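Local coordinates for protein probable acylphosphatase (Bacillus subtilis, PDB 3BR8) that catalyses the hydrolysis of acyl phosphates to a carboxylate and inorganic phosphate, at residues F17-F20 / V21-A25; Q54-V57 / E58-N62. All coordinates share one frame; numbering follows the deposited sequence.

Contact 1: residues F17-F20 / V21-A25; sequences FRYF and VQMEA. With PO4 (phosphate ion), chain B.
Y19 and M23, one turn apart on helix 17-27, meet with M23 CG lying over one face of the tyrosine ring, 3.7 Å from the ring centroid and displaced toward the rim. M23 bends back at chi2 (-55°), which brings SD to 3.6 Å from Y19 CE1, an oblique Met-aromatic contact; a flexible thioether suits this exposed flank. F20 repeats the i to i+4 pattern: E24 CG sits over a face of its ring in a CH-pi contact, while the glutamate's carboxylate turns to R28. On the buried side, F17 CE1 touches V21 CG2 at 3.6 Å; the flat F17 ring reaches towards S64 and S67, while the short branched V21 suits the place against V34 and F86 of the sheet. Each pair is backed by a main-chain bond, V21 N to F17 O being nearly straight (169°).

At the N-terminus the helix faces a phosphate ion. F17 N reaches O1 at 2.9 Å, whereas O4 takes both R18 N and, at 2.7 Å, R18 NE. The R18 chain, bent at chi3 (-61°), curls back to present the NE edge of its guanidinium, with O4 in the guanidinium plane. A leucine at R18 would probably leave O4 without its side-chain donor and the anion's charge without its mate. G14, V15 and G16 add backbone N-H groups and N36 its amide, completing the anion-binding cradle of the acylphosphatase active site, to which R18 and N36 belong.

Contact 2: residues Q54-V57 / E58-N62; sequences QSFV and EAVKN
F56 and V60 meet across one turn of helix 50-62, the second of the two helices that cover one face of the sheet in the acylphosphatase alpha/beta sandwich. V60 CG2 stands over the centre of the phenylalanine ring, 3.9 Å from the centroid and only 12° off the normal. The branched valine can do this because CG2 lies anti to its own carbonyl carbon, directed back along the helix. The ring, in turn, fills the space between this helix, helix 17-27 and the sheet, touching V21, I44 and A46, a place for a large apolar group.

The outer flank is polar. Starting from CB, K61 runs along the preceding turn: CB lies 3.9 Å from V57 O, CG comes closer at 3.5 Å, and CD passes the same oxygen at 4.0 Å. CE then meets V57 CG1, so the aliphatic chain, extended beyond CG, rests against the valine before NZ arrives at E58. Long and hydrophobic up to its charged end, lysine suits this border between core and solvent. E58 OE2 also accepts from a water that donates to Q54 O. On its syn side, 15° out of the carboxylate plane, E58 OE2 receives K61 NZ in a 2.7 Å salt bridge.

Overall arrangement
Contacts 1 and 2 belong to the two helices, 17-27 and 50-62, that lie side by side on the sheet; the centres of the two contacts are about 11 Å apart. They touch directly: F20 CZ approaches A59 O to 3.4 Å, E24 OE1 comes equally near A59 CB, and F17 CZ packs on V60 O at 3.7 Å, so F17, F20 and E24 of contact 1 all lie against the 58-62 half of the other helix. F56 CE1 lies 3.7 Å from A25 N. Only contact 1 holds a catalytic residue and the phosphate; in contact 2, the F56 side chain is about 10 Å from that of R18. Residues 54-62 thus flank the helix whose N-terminus faces the anion, without reaching the site themselves.

Contact 1: residues F17-F20 / V21-A25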
loop_
_atom_site.group_PDB
_atom_site.type_symbol
_atom_site.label_atom_id
_atom_site.label_comp_id
_atom_site.label_asym_id
_atom_site.label_seq_id
_atom_site.Cartn_x
_atom_site.Cartn_y
_atom_site.Cartn_z
ATOM N N PHE A 17 0.146 -2.608 -10.417
ATOM C CA PHE A 17 0.318 -1.827 -9.182
ATOM C C PHE A 17 0.243 -2.699 -7.932
ATOM O O PHE A 17 1.012 -2.493 -6.981
ATOM C CB PHE A 17 -0.730 -0.702 -9.096
ATOM C CG PHE A 17 -0.276 0.496 -8.290
ATOM C CD1 PHE A 17 -0.586 0.625 -6.939
ATOM C CD2 PHE A 17 0.431 1.522 -8.911
ATOM C CE1 PHE A 17 -0.153 1.760 -6.220
ATOM C CE2 PHE A 17 0.847 2.627 -8.204
ATOM C CZ PHE A 17 0.571 2.735 -6.867
ATOM N N ARG A 18 -0.675 -3.665 -7.908
ATOM C CA ARG A 18 -0.780 -4.521 -6.737
ATOM C C ARG A 18 0.505 -5.313 -6.512
ATOM O O ARG A 18 0.998 -5.383 -5.396
ATOM C CB ARG A 18 -2.014 -5.425 -6.813
ATOM C CG ARG A 18 -3.336 -4.645 -6.754
ATOM C CD ARG A 18 -4.526 -5.528 -7.085
ATOM N NE ARG A 18 -4.408 -6.059 -8.443
ATOM C CZ ARG A 18 -5.252 -6.929 -8.991
ATOM N NH1 ARG A 18 -6.309 -7.375 -8.317
ATOM N NH2 ARG A 18 -5.040 -7.353 -10.233
ATOM N N TYR A 19 1.054 -5.886 -7.582
ATOM C CA TYR A 19 2.344 -6.573 -7.518
ATOM C C TYR A 19 3.448 -5.645 -6.993
ATOM O O TYR A 19 4.240 -6.034 -6.125
ATOM C CB TYR A 19 2.727 -7.110 -8.900
ATOM C CG TYR A 19 4.196 -7.443 -9.036
ATOM C CD1 TYR A 19 4.710 -8.667 -8.589
ATOM C CD2 TYR A 19 5.085 -6.520 -9.592
ATOM C CE1 TYR A 19 6.074 -8.955 -8.711
ATOM C CE2 TYR A 19 6.438 -6.790 -9.699
ATOM C CZ TYR A 19 6.925 -8.000 -9.253
ATOM O OH TYR A 19 8.262 -8.255 -9.368
ATOM N N PHE A 20 3.527 -4.429 -7.531
ATOM C CA PHE A 20 4.539 -3.474 -7.102
ATOM C C PHE A 20 4.432 -3.167 -5.613
ATOM O O PHE A 20 5.437 -3.185 -4.897
ATOM C CB PHE A 20 4.434 -2.189 -7.925
ATOM C CG PHE A 20 5.228 -1.057 -7.357
ATOM C CD1 PHE A 20 6.619 -1.078 -7.406
ATOM C CD2 PHE A 20 4.597 0.010 -6.740
ATOM C CE1 PHE A 20 7.372 -0.050 -6.866
ATOM C CE2 PHE A 20 5.347 1.043 -6.195
ATOM C CZ PHE A 20 6.736 1.011 -6.257
ATOM N N VAL A 21 3.218 -2.874 -5.155
ATOM C CA VAL A 21 2.997 -2.567 -3.744
ATOM C C VAL A 21 3.395 -3.762 -2.877
ATOM O O VAL A 21 4.030 -3.593 -1.841
ATOM C CB VAL A 21 1.532 -2.183 -3.487
ATOM C CG1 VAL A 21 1.219 -2.116 -1.986
ATOM C CG2 VAL A 21 1.208 -0.853 -4.147
ATOM N N GLN A 22 3.037 -4.967 -3.307
ATOM C CA GLN A 22 3.397 -6.163 -2.546
ATOM C C GLN A 22 4.915 -6.366 -2.443
ATOM O O GLN A 22 5.434 -6.731 -1.372
ATOM C CB GLN A 22 2.740 -7.398 -3.155
ATOM C CG GLN A 22 2.991 -8.695 -2.410
ATOM C CD GLN A 22 2.437 -9.849 -3.175
ATOM O OE1 GLN A 22 2.685 -9.977 -4.374
ATOM N NE2 GLN A 22 1.645 -10.684 -2.513
ATOM N N MET A 23 5.637 -6.138 -3.535
ATOM C CA MET A 23 7.096 -6.261 -3.492
ATOM C C MET A 23 7.696 -5.248 -2.548
ATOM O O MET A 23 8.608 -5.577 -1.791
ATOM C CB MET A 23 7.738 -6.126 -4.881
ATOM C CG MET A 23 7.348 -7.200 -5.911
ATOM S SD MET A 23 7.609 -8.922 -5.408
ATOM C CE MET A 23 5.960 -9.377 -4.811
ATOM N N GLU A 24 7.172 -4.023 -2.572
ATOM C CA GLU A 24 7.673 -2.990 -1.665
ATOM C C GLU A 24 7.358 -3.331 -0.219
ATOM O O GLU A 24 8.195 -3.140 0.669
ATOM C CB GLU A 24 7.084 -1.627 -2.026
ATOM C CG GLU A 24 7.787 -0.950 -3.176
ATOM C CD GLU A 24 9.259 -0.632 -2.898
ATOM O OE1 GLU A 24 9.642 -0.236 -1.772
ATOM O OE2 GLU A 24 10.032 -0.737 -3.857
ATOM N N ALA A 25 6.140 -3.793 0.038
ATOM C CA ALA A 25 5.743 -4.162 1.391
ATOM C C ALA A 25 6.583 -5.321 1.938
ATOM O O ALA A 25 7.035 -5.269 3.083
ATOM C CB ALA A 25 4.286 -4.521 1.420
HETATM P P PO4 B . -3.124 -4.146 -11.394
HETATM O O1 PO4 B . -2.610 -2.709 -11.323
HETATM O O2 PO4 B . -2.453 -4.732 -12.617
HETATM O O3 PO4 B . -4.635 -4.084 -11.553
HETATM O O4 PO4 B . -2.654 -4.872 -10.141
#

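Contact 2: residues Q54-V57 / E58-N62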
loop_
_atom_site.group_PDB
_atom_site.type_symbol
_atom_site.label_atom_id
_atom_site.label_comp_id
_atom_site.label_asym_id
_atom_site.label_seq_id
_atom_site.Cartn_x
_atom_site.Cartn_y
_atom_site.Cartn_z
ATOM N N GLN A 54 7.006 4.896 6.613
ATOM C CA GLN A 54 7.227 6.187 5.970
ATOM C C GLN A 54 7.911 6.028 4.621
ATOM O O GLN A 54 7.498 6.638 3.633
ATOM C CB GLN A 54 8.050 7.098 6.876
ATOM C CG GLN A 54 8.284 8.484 6.285
ATOM C CD GLN A 54 9.050 9.406 7.204
ATOM O OE1 GLN A 54 9.713 10.341 6.745
ATOM N NE2 GLN A 54 8.962 9.165 8.506
ATOM N N SER A 55 8.971 5.221 4.576
ATOM C CA SER A 55 9.664 4.973 3.319
ATOM C C SER A 55 8.774 4.226 2.317
ATOM O O SER A 55 8.848 4.489 1.114
ATOM C CB SER A 55 11.001 4.255 3.557
ATOM O OG SER A 55 10.840 2.990 4.174
ATOM N N PHE A 56 7.916 3.328 2.804
ATOM C CA PHE A 56 6.929 2.652 1.946
ATOM C C PHE A 56 5.991 3.639 1.244
ATOM O O PHE A 56 5.760 3.514 0.035
ATOM C CB PHE A 56 6.141 1.673 2.811
ATOM C CG PHE A 56 5.014 0.944 2.113
ATOM C CD1 PHE A 56 5.263 -0.041 1.161
ATOM C CD2 PHE A 56 3.694 1.163 2.506
ATOM C CE1 PHE A 56 4.209 -0.742 0.582
ATOM C CE2 PHE A 56 2.639 0.458 1.929
ATOM C CZ PHE A 56 2.897 -0.502 0.971
ATOM N N VAL A 57 5.456 4.609 1.985
ATOM C CA VAL A 57 4.573 5.612 1.392
ATOM C C VAL A 57 5.267 6.340 0.235
ATOM O O VAL A 57 4.671 6.559 -0.829
ATOM C CB VAL A 57 4.069 6.611 2.466
ATOM C CG1 VAL A 57 3.404 7.831 1.833
ATOM C CG2 VAL A 57 3.095 5.918 3.394
ATOM N N GLU A 58 6.535 6.704 0.426
ATOM C CA GLU A 58 7.275 7.372 -0.649
ATOM C C GLU A 58 7.484 6.481 -1.869
ATOM O O GLU A 58 7.363 6.925 -3.010
ATOM C CB GLU A 58 8.608 7.910 -0.138
ATOM C CG GLU A 58 8.433 9.046 0.841
ATOM C CD GLU A 58 7.494 10.124 0.308
ATOM O OE1 GLU A 58 7.836 10.758 -0.718
ATOM O OE2 GLU A 58 6.422 10.328 0.921
ATOM N N ALA A 59 7.773 5.206 -1.623
ATOM C CA ALA A 59 7.939 4.248 -2.720
ATOM C C ALA A 59 6.642 4.060 -3.497
ATOM O O ALA A 59 6.638 4.023 -4.728
ATOM C CB ALA A 59 8.453 2.904 -2.200
ATOM N N VAL A 60 5.531 3.967 -2.776
ATOM C CA VAL A 60 4.224 3.791 -3.413
ATOM C C VAL A 60 3.945 4.927 -4.405
ATOM O O VAL A 60 3.432 4.693 -5.508
ATOM C CB VAL A 60 3.086 3.645 -2.354
ATOM C CG1 VAL A 60 1.685 3.766 -2.988
ATOM C CG2 VAL A 60 3.217 2.308 -1.611
ATOM N N LYS A 61 4.302 6.152 -4.025
ATOM C CA LYS A 61 4.101 7.316 -4.891
ATOM C C LYS A 61 4.792 7.163 -6.248
ATOM O O LYS A 61 4.298 7.678 -7.249
ATOM C CB LYS A 61 4.592 8.596 -4.212
ATOM C CG LYS A 61 3.729 9.065 -3.065
ATOM C CD LYS A 61 4.376 10.252 -2.356
ATOM C CE LYS A 61 3.648 10.600 -1.067
ATOM N NZ LYS A 61 4.349 11.656 -0.276
ATOM N N ASN A 62 5.938 6.482 -6.276
ATOM C CA ASN A 62 6.665 6.245 -7.531
ATOM C C ASN A 62 5.953 5.268 -8.470
ATOM O O ASN A 62 6.098 5.339 -9.701
ATOM C CB ASN A 62 8.095 5.780 -7.247
ATOM C CG ASN A 62 8.925 6.843 -6.560
ATOM O OD1 ASN A 62 8.800 8.035 -6.851
ATOM N ND2 ASN A 62 9.780 6.417 -5.639
HETATM O O HOH W 1 6.540 9.321 3.389
#